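Local coordinates for alpha-amylase/trypsin inhibitor (Eleusine coracana, PDB 1B1U), which inhibits both trypsin and alpha-amylase and may protect the seeds against hydrolytic enzymes of their own and of foreign origin, at residues R46-I51 against C103-I108; D65-V68 against H74-R77; R77-L82 against Q88-F93. All blocks are in the same frame, centred on the assembly; numbering follows the deposited sequence.

Overall arrangement
Contact 1 (46-51 with 103-108) joins the end of helix 37-50 to the C-terminal loop, and along the chain it encloses the other two. Contact 2 (65-68 with 74-77) is the short hairpin that follows helix 53-64; contact 3 (77-82 with 88-93) takes over at the shared Arg77 and reaches helix 87-93. The centres of contacts 2 and 3 are about 13 Å apart, and they approach through a long, weak ion pair of Asp65 with Arg91. Contact 1 lies about 19 Å from each, centre to centre, across the middle of the chain, and touches neither. Contacts 1 and 3 lay non-helical segments against helices 37-50 and 87-93, while contact 2 closes a hairpin between helices 53-64 and 87-93.

Contact 1: residues R46-I51 against C103-I108; sequences RQLEAI and CNLATI
In the helical, disulfide-rich fold of the cereal inhibitors, the last turn of helix 37-50 is covered by the C-terminal loop, where Leu48 and Leu105 meet. The Leu105 side chain carries the contact from the loop, chiefly through one methyl group. CD1 lies 3.8 Å from Leu48 CB, and the same methyl is 3.8 Å from Leu48 CD1, so it rests against both the root and one branch of the helix leucine. The other methyl, CD2, lies on the side of Glu49, whose side chain runs at about a right angle to that of Leu105; the exact fit there is doubtful. With CG opposite the carbonyl carbon (chi1 -70°), Leu105 sends its branches toward the helix. The two leucines are buried while Glu49 is exposed, and no hydrogen bond crosses between the segments: the contact is apolar inside and bordered by an acidic chain.

Around this pair, Val98 and Val60 also touch Leu48, and Arg56 lies on Leu105. Arg56 of helix 53-64 bonds to the carbonyls of Leu48, Glu49 and Ala106, bridging the helix end and the loop. The disulfide Cys45-Cys103 links the same two parts covalently, an arrangement characteristic of the cereal trypsin/alpha-amylase inhibitor family, in which disulfides tie loops to a small helical core.

Contact 2: residues D65-V68 against H74-R77; sequences DGVV and HEGR
Glu75 N donates to Val67 O over 2.9 Å, with an angle of 159° at the hydrogen. The return bond, Val67 N to Glu75 O, is weak: 3.2 Å long and bent to 124°. Val67 O also receives a CA-H...O contact from His74 CA at 3.2 Å. The pairing, loose as it is, joins two very short, weakly bonded antiparallel strands, 67-68 and 74-75, into a beta hairpin, the only sheet in a mainly helical chain. Beyond the bonded pair, Val68 and His74 form a non-hydrogen-bonded pair whose CA atoms are 4.0 Å apart.

Toward the helix 53-64 end, Gly66 and Gly76 lie with their backbones close, Gly66 CA being 3.9 Å from Gly76 C. Both have positive phi, a backbone shape that suits glycine. Next to them, nearest the helix, Arg77 CB lies 3.5 Å from Asp65 O; CG is anti to the backbone N (chi1 -167°), and CB and CG pass along that oxygen. Val67 and Glu75 point to the same face of the hairpin; Val67 CG1 packs 3.7 Å from Glu75 O, and both side chains also touch Pro8. Glu75 OE1 is hydrogen-bonded to His14 ND1, while Val67 leans on Arg61 and Ile62 of helix 53-64.

Contact 3: residues R77-L82 against Q88-F93; sequences RLLQDL and QVQRAF
Arg91 NH1 donates to Leu79 O across 2.6 Å with an angle of 144° at the hydrogen; the oxygen sits at the guanidinium rim, although its exact place is less sure. Gln90 NE2 reaches Gln80 O in a weak bond, 3.2 Å and bent to 129°. Between these two polar links Leu79 packs on the helix: its CD1 is 3.8 Å from Gln90 CB and 3.6 Å from Gln90 O, and the leucine and glutamine side chains run antiparallel alongside one another.

The segment 77-82 is an irregular connection laid along helix 87-93, with Leu79 at the centre of an inverse gamma turn that presents its carbonyl to Arg91. The Arg91 chain is extended from CG to NE, which carries the guanidinium back over the loop. There its NH2 comes to lie over one face of the Arg77 guanidinium, the two planes 59° apart. Two positive groups thus come within 3.3 Å, NH1 of Arg77 to NH2 of Arg91; a long, weak ion pair of Arg91 with Asp65 may offset this.

Farther out, Gln80 NE2 donates to Arg77 O, the modelled 2.5 Å being doubtfully short. Gln90 is fixed at both ends of its amide, NE2 also by Cys85 O and OE1 by Arg21, while Asp81 pairs with Arg87.

Contact 1: residues R46-I51 against C103-I108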
ATOM      1  N   ARG A  46      -8.688  -3.602  -3.699  1.00 24.01           N
ATOM      2  CA  ARG A  46      -9.886  -3.919  -2.912  1.00 22.94           C
ATOM      3  C   ARG A  46      -9.659  -3.510  -1.471  1.00 19.77           C
ATOM      4  O   ARG A  46     -10.566  -3.039  -0.798  1.00 22.61           O
ATOM      5  CB  ARG A  46     -10.170  -5.422  -2.958  1.00 21.84           C
ATOM      6  CG  ARG A  46     -11.611  -5.805  -2.698  1.00 25.08           C
ATOM      7  CD  ARG A  46     -11.914  -7.182  -3.282  1.00 32.06           C
ATOM      8  NE  ARG A  46     -12.483  -7.104  -4.631  1.00 31.51           N
ATOM      9  CZ  ARG A  46     -12.530  -8.123  -5.485  1.00 31.89           C
ATOM     10  NH1 ARG A  46     -12.036  -9.307  -5.136  1.00 34.75           N
ATOM     11  NH2 ARG A  46     -13.078  -7.964  -6.687  1.00 29.94           N
ATOM     12  N   GLN A  47      -8.430  -3.705  -1.009  1.00 20.99           N
ATOM     13  CA  GLN A  47      -8.053  -3.370   0.349  1.00 15.44           C
ATOM     14  C   GLN A  47      -7.915  -1.863   0.546  1.00 17.48           C
ATOM     15  O   GLN A  47      -8.332  -1.324   1.570  1.00 21.21           O
ATOM     16  CB  GLN A  47      -6.756  -4.091   0.696  1.00 15.41           C
ATOM     17  CG  GLN A  47      -6.947  -5.595   0.881  1.00 11.56           C
ATOM     18  CD  GLN A  47      -5.683  -6.276   1.337  1.00 17.75           C
ATOM     19  OE1 GLN A  47      -4.585  -5.887   0.935  1.00 27.62           O
ATOM     20  NE2 GLN A  47      -5.821  -7.296   2.187  1.00 15.01           N
ATOM     21  N   LEU A  48      -7.350  -1.182  -0.443  1.00 13.82           N
ATOM     22  CA  LEU A  48      -7.170   0.266  -0.383  1.00 15.37           C
ATOM     23  C   LEU A  48      -8.504   1.007  -0.413  1.00 17.70           C
ATOM     24  O   LEU A  48      -8.602   2.153   0.025  1.00 20.89           O
ATOM     25  CB  LEU A  48      -6.313   0.731  -1.566  1.00 14.62           C
ATOM     26  CG  LEU A  48      -5.066   1.575  -1.312  1.00 16.43           C
ATOM     27  CD1 LEU A  48      -4.965   2.633  -2.390  1.00 15.47           C
ATOM     28  CD2 LEU A  48      -5.118   2.207   0.072  1.00 12.72           C
ATOM     29  N   GLU A  49      -9.521   0.347  -0.954  1.00 24.06           N
ATOM     30  CA  GLU A  49     -10.867   0.906  -1.077  1.00 24.95           C
ATOM     31  C   GLU A  49     -11.591   0.814   0.256  1.00 21.57           C
ATOM     32  O   GLU A  49     -12.212   1.771   0.715  1.00 21.45           O
ATOM     33  CB  GLU A  49     -11.655   0.120  -2.135  1.00 32.54           C
ATOM     34  CG  GLU A  49     -12.336   0.967  -3.202  1.00 37.69           C
ATOM     35  CD  GLU A  49     -12.430   0.254  -4.545  1.00 43.86           C
ATOM     36  OE1 GLU A  49     -13.133  -0.777  -4.634  1.00 46.19           O
ATOM     37  OE2 GLU A  49     -11.799   0.726  -5.515  1.00 48.76           O
ATOM     38  N   ALA A  50     -11.512  -0.371   0.850  1.00 20.84           N
ATOM     39  CA  ALA A  50     -12.134  -0.665   2.134  1.00 24.34           C
ATOM     40  C   ALA A  50     -11.800   0.453   3.109  1.00 22.47           C
ATOM     41  O   ALA A  50     -12.664   0.958   3.828  1.00 24.01           O
ATOM     42  CB  ALA A  50     -11.614  -2.003   2.662  1.00 22.09           C
ATOM     43  N   ILE A  51     -10.529   0.830   3.105  1.00 21.15           N
ATOM     44  CA  ILE A  51     -10.022   1.890   3.956  1.00 21.59           C
ATOM     45  C   ILE A  51     -10.661   3.206   3.526  1.00 19.95           C
ATOM     46  O   ILE A  51     -10.889   3.433   2.341  1.00 26.17           O
ATOM     47  CB  ILE A  51      -8.468   2.002   3.826  1.00 18.90           C
ATOM     48  CG1 ILE A  51      -7.815   0.698   4.273  1.00 14.38           C
ATOM     49  CG2 ILE A  51      -7.937   3.161   4.663  1.00 16.07           C
ATOM     50  CD1 ILE A  51      -6.370   0.603   3.883  1.00 19.07           C
ATOM     51  N   CYS A 103      -5.478   2.269  -8.876  1.00 26.19           N
ATOM     52  CA  CYS A 103      -6.779   2.088  -8.229  1.00 24.53           C
ATOM     53  C   CYS A 103      -7.729   3.268  -8.336  1.00 22.29           C
ATOM     54  O   CYS A 103      -8.924   3.121  -8.094  1.00 25.36           O
ATOM     55  CB  CYS A 103      -6.612   1.701  -6.760  1.00 23.04           C
ATOM     56  SG  CYS A 103      -5.379   0.403  -6.464  1.00 22.79           S
ATOM     57  N   ASN A 104      -7.208   4.436  -8.701  1.00 23.53           N
ATOM     58  CA  ASN A 104      -8.048   5.621  -8.833  1.00 22.14           C
ATOM     59  C   ASN A 104      -8.971   5.743  -7.627  1.00 26.19           C
ATOM     60  O   ASN A 104     -10.163   5.432  -7.719  1.00 28.29           O
ATOM     61  CB  ASN A 104      -8.883   5.518 -10.109  1.00 26.55           C
ATOM     62  CG  ASN A 104      -9.881   6.643 -10.243  1.00 25.00           C
ATOM     63  OD1 ASN A 104      -9.508   7.813 -10.342  1.00 26.89           O
ATOM     64  ND2 ASN A 104     -11.161   6.296 -10.243  1.00 28.55           N
ATOM     65  N   LEU A 105      -8.414   6.184  -6.498  1.00 26.37           N
ATOM     66  CA  LEU A 105      -9.171   6.335  -5.250  1.00 23.32           C
ATOM     67  C   LEU A 105      -8.827   7.651  -4.558  1.00 19.26           C
ATOM     68  O   LEU A 105      -7.650   7.966  -4.374  1.00 23.97           O
ATOM     69  CB  LEU A 105      -8.862   5.168  -4.293  1.00 22.04           C
ATOM     70  CG  LEU A 105      -9.374   3.751  -4.618  1.00 22.58           C
ATOM     71  CD1 LEU A 105      -8.476   2.705  -3.966  1.00 23.23           C
ATOM     72  CD2 LEU A 105     -10.802   3.589  -4.121  1.00 20.48           C
ATOM     73  N   ALA A 106      -9.847   8.416  -4.172  1.00 14.32           N
ATOM     74  CA  ALA A 106      -9.611   9.684  -3.492  1.00 12.74           C
ATOM     75  C   ALA A 106      -8.885   9.417  -2.174  1.00  8.07           C
ATOM     76  O   ALA A 106      -8.942   8.322  -1.620  1.00  7.06           O
ATOM     77  CB  ALA A 106     -10.921  10.419  -3.248  1.00  6.43           C
ATOM     78  N   THR A 107      -8.195  10.426  -1.677  1.00 14.13           N
ATOM     79  CA  THR A 107      -7.425  10.279  -0.452  1.00 12.67           C
ATOM     80  C   THR A 107      -7.654  11.468   0.475  1.00 16.01           C
ATOM     81  O   THR A 107      -8.634  12.203   0.318  1.00 13.57           O
ATOM     82  CB  THR A 107      -5.936  10.194  -0.791  1.00  5.48           C
ATOM     83  OG1 THR A 107      -5.529  11.402  -1.446  1.00  6.86           O
ATOM     84  CG2 THR A 107      -5.677   9.037  -1.710  1.00 12.08           C
ATOM     85  N   ILE A 108      -6.746  11.644   1.438  1.00 19.95           N
ATOM     86  CA  ILE A 108      -6.820  12.750   2.391  1.00 12.89           C
ATOM     87  C   ILE A 108      -6.763  14.064   1.623  1.00 10.01           C
ATOM     88  O   ILE A 108      -7.512  14.990   1.922  1.00 18.51           O
ATOM     89  CB  ILE A 108      -5.642  12.699   3.439  1.00 11.89           C
ATOM     90  CG1 ILE A 108      -5.777  13.828   4.466  1.00 13.27           C
ATOM     91  CG2 ILE A 108      -4.301  12.850   2.752  1.00  9.60           C
ATOM     92  CD1 ILE A 108      -5.727  13.354   5.923  1.00 15.24           C
TER

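Contact 2: residues D65-V68 against H74-R77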
ATOM      1  N   ASP A  65       7.140   1.737   4.556  1.00 14.04           N
ATOM      2  CA  ASP A  65       7.980   1.931   5.728  1.00 14.24           C
ATOM      3  C   ASP A  65       7.624   1.297   7.067  1.00 15.19           C
ATOM      4  O   ASP A  65       8.511   0.999   7.859  1.00 19.44           O
ATOM      5  CB  ASP A  65       8.175   3.431   5.884  1.00 13.12           C
ATOM      6  CG  ASP A  65       8.515   4.087   4.565  1.00  8.64           C
ATOM      7  OD1 ASP A  65       9.018   3.358   3.686  1.00 13.54           O
ATOM      8  OD2 ASP A  65       8.287   5.303   4.393  1.00  9.53           O
ATOM      9  N   GLY A  66       6.346   1.116   7.351  1.00 17.15           N
ATOM     10  CA  GLY A  66       5.998   0.479   8.607  1.00 15.16           C
ATOM     11  C   GLY A  66       5.418   1.333   9.715  1.00 14.85           C
ATOM     12  O   GLY A  66       5.263   2.554   9.603  1.00 13.11           O
ATOM     13  N   VAL A  67       5.099   0.667  10.815  1.00 15.98           N
ATOM     14  CA  VAL A  67       4.520   1.357  11.953  1.00 15.30           C
ATOM     15  C   VAL A  67       4.487   0.463  13.200  1.00 13.09           C
ATOM     16  O   VAL A  67       4.551  -0.772  13.111  1.00  8.30           O
ATOM     17  CB  VAL A  67       3.080   1.866  11.577  1.00 15.20           C
ATOM     18  CG1 VAL A  67       2.019   0.890  12.050  1.00 10.64           C
ATOM     19  CG2 VAL A  67       2.849   3.260  12.134  1.00 14.12           C
ATOM     20  N   VAL A  68       4.431   1.106  14.364  1.00 15.66           N
ATOM     21  CA  VAL A  68       4.353   0.397  15.636  1.00 16.60           C
ATOM     22  C   VAL A  68       2.903   0.527  16.104  1.00 17.02           C
ATOM     23  O   VAL A  68       2.385   1.634  16.230  1.00 16.50           O
ATOM     24  CB  VAL A  68       5.296   1.014  16.750  1.00 14.63           C
ATOM     25  CG1 VAL A  68       5.621  -0.038  17.792  1.00 12.58           C
ATOM     26  CG2 VAL A  68       6.580   1.544  16.153  1.00 10.94           C
ATOM     27  N   HIS A  74       4.775  -4.126  16.098  1.00 29.43           N
ATOM     28  CA  HIS A  74       5.018  -3.460  14.830  1.00 28.48           C
ATOM     29  C   HIS A  74       4.485  -4.263  13.653  1.00 26.69           C
ATOM     30  O   HIS A  74       4.507  -5.494  13.661  1.00 24.81           O
ATOM     31  CB  HIS A  74       6.526  -3.239  14.649  1.00 33.89           C
ATOM     32  CG  HIS A  74       7.381  -4.199  15.424  1.00 38.53           C
ATOM     33  ND1 HIS A  74       6.862  -5.265  16.133  1.00 39.97           N
ATOM     34  CD2 HIS A  74       8.724  -4.252  15.608  1.00 40.36           C
ATOM     35  CE1 HIS A  74       7.843  -5.930  16.717  1.00 38.82           C
ATOM     36  NE2 HIS A  74       8.982  -5.336  16.414  1.00 43.92           N
ATOM     37  N   GLU A  75       4.000  -3.559  12.642  1.00 25.90           N
ATOM     38  CA  GLU A  75       3.492  -4.214  11.445  1.00 26.86           C
ATOM     39  C   GLU A  75       3.670  -3.259  10.278  1.00 27.00           C
ATOM     40  O   GLU A  75       3.487  -2.050  10.424  1.00 27.46           O
ATOM     41  CB  GLU A  75       2.013  -4.609  11.617  1.00 28.28           C
ATOM     42  CG  GLU A  75       1.055  -3.478  11.989  1.00 26.89           C
ATOM     43  CD  GLU A  75      -0.326  -3.987  12.420  1.00 26.62           C
ATOM     44  OE1 GLU A  75      -0.447  -5.172  12.798  1.00 27.69           O
ATOM     45  OE2 GLU A  75      -1.293  -3.201  12.382  1.00 25.86           O
ATOM     46  N   GLY A  76       4.049  -3.800   9.127  1.00 26.52           N
ATOM     47  CA  GLY A  76       4.257  -2.964   7.959  1.00 26.04           C
ATOM     48  C   GLY A  76       5.628  -3.194   7.358  1.00 24.23           C
ATOM     49  O   GLY A  76       6.345  -4.101   7.774  1.00 21.92           O
ATOM     50  N   ARG A  77       6.001  -2.362   6.390  1.00 23.36           N
ATOM     51  CA  ARG A  77       7.290  -2.497   5.719  1.00 22.86           C
ATOM     52  C   ARG A  77       7.348  -3.864   5.036  1.00 20.88           C
ATOM     53  O   ARG A  77       8.225  -4.686   5.292  1.00 18.96           O
ATOM     54  CB  ARG A  77       8.444  -2.349   6.719  1.00 23.94           C
ATOM     55  CG  ARG A  77       9.823  -2.155   6.079  1.00 24.50           C
ATOM     56  CD  ARG A  77      10.870  -3.113   6.676  1.00 25.13           C
ATOM     57  NE  ARG A  77      12.118  -3.138   5.909  1.00 18.91           N
ATOM     58  CZ  ARG A  77      12.843  -2.060   5.630  1.00 18.71           C
ATOM     59  NH1 ARG A  77      12.452  -0.864   6.054  1.00 20.10           N
ATOM     60  NH2 ARG A  77      13.961  -2.170   4.931  1.00 15.22           N
TER

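Contact 3: residues R77-L82 against Q88-F93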
ATOM      1  N   ARG A  77       6.001  -2.362   6.390  1.00 23.36           N
ATOM      2  CA  ARG A  77       7.290  -2.497   5.719  1.00 22.86           C
ATOM      3  C   ARG A  77       7.348  -3.864   5.036  1.00 20.88           C
ATOM      4  O   ARG A  77       8.225  -4.686   5.292  1.00 18.96           O
ATOM      5  CB  ARG A  77       8.444  -2.349   6.719  1.00 23.94           C
ATOM      6  CG  ARG A  77       9.823  -2.155   6.079  1.00 24.50           C
ATOM      7  CD  ARG A  77      10.870  -3.113   6.676  1.00 25.13           C
ATOM      8  NE  ARG A  77      12.118  -3.138   5.909  1.00 18.91           N
ATOM      9  CZ  ARG A  77      12.843  -2.060   5.630  1.00 18.71           C
ATOM     10  NH1 ARG A  77      12.452  -0.864   6.054  1.00 20.10           N
ATOM     11  NH2 ARG A  77      13.961  -2.170   4.931  1.00 15.22           N
ATOM     12  N   LEU A  78       6.386  -4.103   4.158  1.00 23.55           N
ATOM     13  CA  LEU A  78       6.333  -5.354   3.424  1.00 20.08           C
ATOM     14  C   LEU A  78       7.149  -5.202   2.136  1.00 14.58           C
ATOM     15  O   LEU A  78       7.535  -6.195   1.517  1.00 16.09           O
ATOM     16  CB  LEU A  78       4.876  -5.695   3.092  1.00 19.02           C
ATOM     17  CG  LEU A  78       3.986  -6.462   4.083  1.00 21.30           C
ATOM     18  CD1 LEU A  78       4.579  -6.411   5.488  1.00 20.20           C
ATOM     19  CD2 LEU A  78       2.570  -5.861   4.057  1.00 13.31           C
ATOM     20  N   LEU A  79       7.399  -3.952   1.744  1.00 10.10           N
ATOM     21  CA  LEU A  79       8.152  -3.637   0.529  1.00  7.12           C
ATOM     22  C   LEU A  79       9.656  -3.808   0.736  1.00  9.20           C
ATOM     23  O   LEU A  79      10.427  -2.844   0.691  1.00  7.06           O
ATOM     24  CB  LEU A  79       7.830  -2.201   0.057  1.00  4.24           C
ATOM     25  CG  LEU A  79       6.363  -1.887  -0.338  1.00  7.48           C
ATOM     26  CD1 LEU A  79       6.309  -0.743  -1.337  1.00  2.00           C
ATOM     27  CD2 LEU A  79       5.680  -3.112  -0.932  1.00  5.81           C
ATOM     28  N   GLN A  80      10.045  -5.060   0.963  1.00 11.85           N
ATOM     29  CA  GLN A  80      11.428  -5.467   1.193  1.00 17.64           C
ATOM     30  C   GLN A  80      12.062  -6.070  -0.082  1.00 22.67           C
ATOM     31  O   GLN A  80      11.403  -6.766  -0.862  1.00 25.07           O
ATOM     32  CB  GLN A  80      11.476  -6.499   2.338  1.00 16.85           C
ATOM     33  CG  GLN A  80      10.817  -6.037   3.653  1.00 13.99           C
ATOM     34  CD  GLN A  80      10.301  -7.193   4.527  1.00 13.87           C
ATOM     35  OE1 GLN A  80      10.598  -8.362   4.286  1.00 12.35           O
ATOM     36  NE2 GLN A  80       9.521  -6.853   5.549  1.00 14.95           N
ATOM     37  N   ASP A  81      13.349  -5.802  -0.274  1.00 22.63           N
ATOM     38  CA  ASP A  81      14.090  -6.289  -1.433  1.00 24.35           C
ATOM     39  C   ASP A  81      13.729  -7.703  -1.848  1.00 23.03           C
ATOM     40  O   ASP A  81      13.315  -8.519  -1.028  1.00 25.73           O
ATOM     41  CB  ASP A  81      15.597  -6.249  -1.152  1.00 24.82           C
ATOM     42  CG  ASP A  81      16.129  -4.844  -1.029  1.00 28.98           C
ATOM     43  OD1 ASP A  81      16.142  -4.120  -2.045  1.00 28.36           O
ATOM     44  OD2 ASP A  81      16.534  -4.462   0.089  1.00 34.77           O
ATOM     45  N   LEU A  82      13.900  -7.983  -3.133  1.00 19.92           N
ATOM     46  CA  LEU A  82      13.647  -9.309  -3.680  1.00 17.41           C
ATOM     47  C   LEU A  82      14.611  -9.452  -4.848  1.00 18.27           C
ATOM     48  O   LEU A  82      15.087  -8.452  -5.387  1.00 20.29           O
ATOM     49  CB  LEU A  82      12.206  -9.431  -4.190  1.00 22.42           C
ATOM     50  CG  LEU A  82      11.022  -9.593  -3.226  1.00 17.53           C
ATOM     51  CD1 LEU A  82       9.738  -9.371  -4.013  1.00 16.96           C
ATOM     52  CD2 LEU A  82      11.020 -10.977  -2.581  1.00 11.41           C
ATOM     53  N   GLN A  88      13.560   0.001  -3.223  1.00 12.03           N
ATOM     54  CA  GLN A  88      13.509   1.405  -3.644  1.00 15.83           C
ATOM     55  C   GLN A  88      12.760   1.575  -4.964  1.00 16.65           C
ATOM     56  O   GLN A  88      12.408   2.687  -5.358  1.00 16.41           O
ATOM     57  CB  GLN A  88      14.918   1.994  -3.769  1.00 20.23           C
ATOM     58  CG  GLN A  88      14.951   3.507  -4.079  1.00 28.89           C
ATOM     59  CD  GLN A  88      13.644   4.247  -3.746  1.00 35.07           C
ATOM     60  OE1 GLN A  88      13.167   4.210  -2.613  1.00 42.19           O
ATOM     61  NE2 GLN A  88      13.069   4.921  -4.740  1.00 35.98           N
ATOM     62  N   VAL A  89      12.534   0.468  -5.658  1.00 16.06           N
ATOM     63  CA  VAL A  89      11.783   0.501  -6.899  1.00 16.00           C
ATOM     64  C   VAL A  89      10.331   0.398  -6.424  1.00 11.96           C
ATOM     65  O   VAL A  89       9.478   1.182  -6.843  1.00 12.77           O
ATOM     66  CB  VAL A  89      12.180  -0.688  -7.816  1.00 17.72           C
ATOM     67  CG1 VAL A  89      11.461  -0.606  -9.154  1.00 21.82           C
ATOM     68  CG2 VAL A  89      13.676  -0.646  -8.067  1.00 17.00           C
ATOM     69  N   GLN A  90      10.083  -0.537  -5.503  1.00 10.67           N
ATOM     70  CA  GLN A  90       8.754  -0.752  -4.916  1.00 13.26           C
ATOM     71  C   GLN A  90       8.282   0.507  -4.202  1.00 14.92           C
ATOM     72  O   GLN A  90       7.157   0.953  -4.389  1.00 17.73           O
ATOM     73  CB  GLN A  90       8.782  -1.924  -3.922  1.00  6.07           C
ATOM     74  CG  GLN A  90       9.808  -2.991  -4.272  1.00 11.14           C
ATOM     75  CD  GLN A  90       9.591  -4.323  -3.571  1.00  7.69           C
ATOM     76  OE1 GLN A  90       8.505  -4.622  -3.069  1.00 13.67           O
ATOM     77  NE2 GLN A  90      10.635  -5.139  -3.543  1.00 10.00           N
ATOM     78  N   ARG A  91       9.157   1.078  -3.383  1.00 17.60           N
ATOM     79  CA  ARG A  91       8.842   2.291  -2.653  1.00 13.29           C
ATOM     80  C   ARG A  91       8.467   3.389  -3.628  1.00 14.34           C
ATOM     81  O   ARG A  91       7.546   4.164  -3.381  1.00 16.60           O
ATOM     82  CB  ARG A  91      10.047   2.730  -1.827  1.00 17.05           C
ATOM     83  CG  ARG A  91       9.951   2.347  -0.372  1.00 21.32           C
ATOM     84  CD  ARG A  91      11.312   2.412   0.305  1.00 20.76           C
ATOM     85  NE  ARG A  91      11.265   1.905   1.672  1.00 24.17           N
ATOM     86  CZ  ARG A  91      11.064   0.628   1.999  1.00 26.49           C
ATOM     87  NH1 ARG A  91      10.888  -0.296   1.057  1.00 29.87           N
ATOM     88  NH2 ARG A  91      11.040   0.270   3.272  1.00 16.24           N
ATOM     89  N   ALA A  92       9.190   3.467  -4.740  1.00 19.27           N
ATOM     90  CA  ALA A  92       8.913   4.486  -5.756  1.00 17.47           C
ATOM     91  C   ALA A  92       7.517   4.318  -6.381  1.00 15.49           C
ATOM     92  O   ALA A  92       6.851   5.299  -6.679  1.00 16.37           O
ATOM     93  CB  ALA A  92       9.988   4.447  -6.847  1.00 14.70           C
ATOM     94  N   PHE A  93       7.067   3.085  -6.587  1.00 14.21           N
ATOM     95  CA  PHE A  93       5.748   2.898  -7.169  1.00 15.29           C
ATOM     96  C   PHE A  93       4.607   3.009  -6.148  1.00 15.78           C
ATOM     97  O   PHE A  93       3.676   3.782  -6.350  1.00 18.21           O
ATOM     98  CB  PHE A  93       5.653   1.553  -7.899  1.00 14.35           C
ATOM     99  CG  PHE A  93       4.254   1.200  -8.321  1.00 10.12           C
ATOM    100  CD1 PHE A  93       3.574   1.993  -9.233  1.00  3.76           C
ATOM    101  CD2 PHE A  93       3.580   0.135  -7.730  1.00  9.66           C
ATOM    102  CE1 PHE A  93       2.241   1.747  -9.545  1.00  2.00           C
ATOM    103  CE2 PHE A  93       2.238  -0.123  -8.040  1.00 12.45           C
ATOM    104  CZ  PHE A  93       1.570   0.696  -8.952  1.00  2.00           C
TER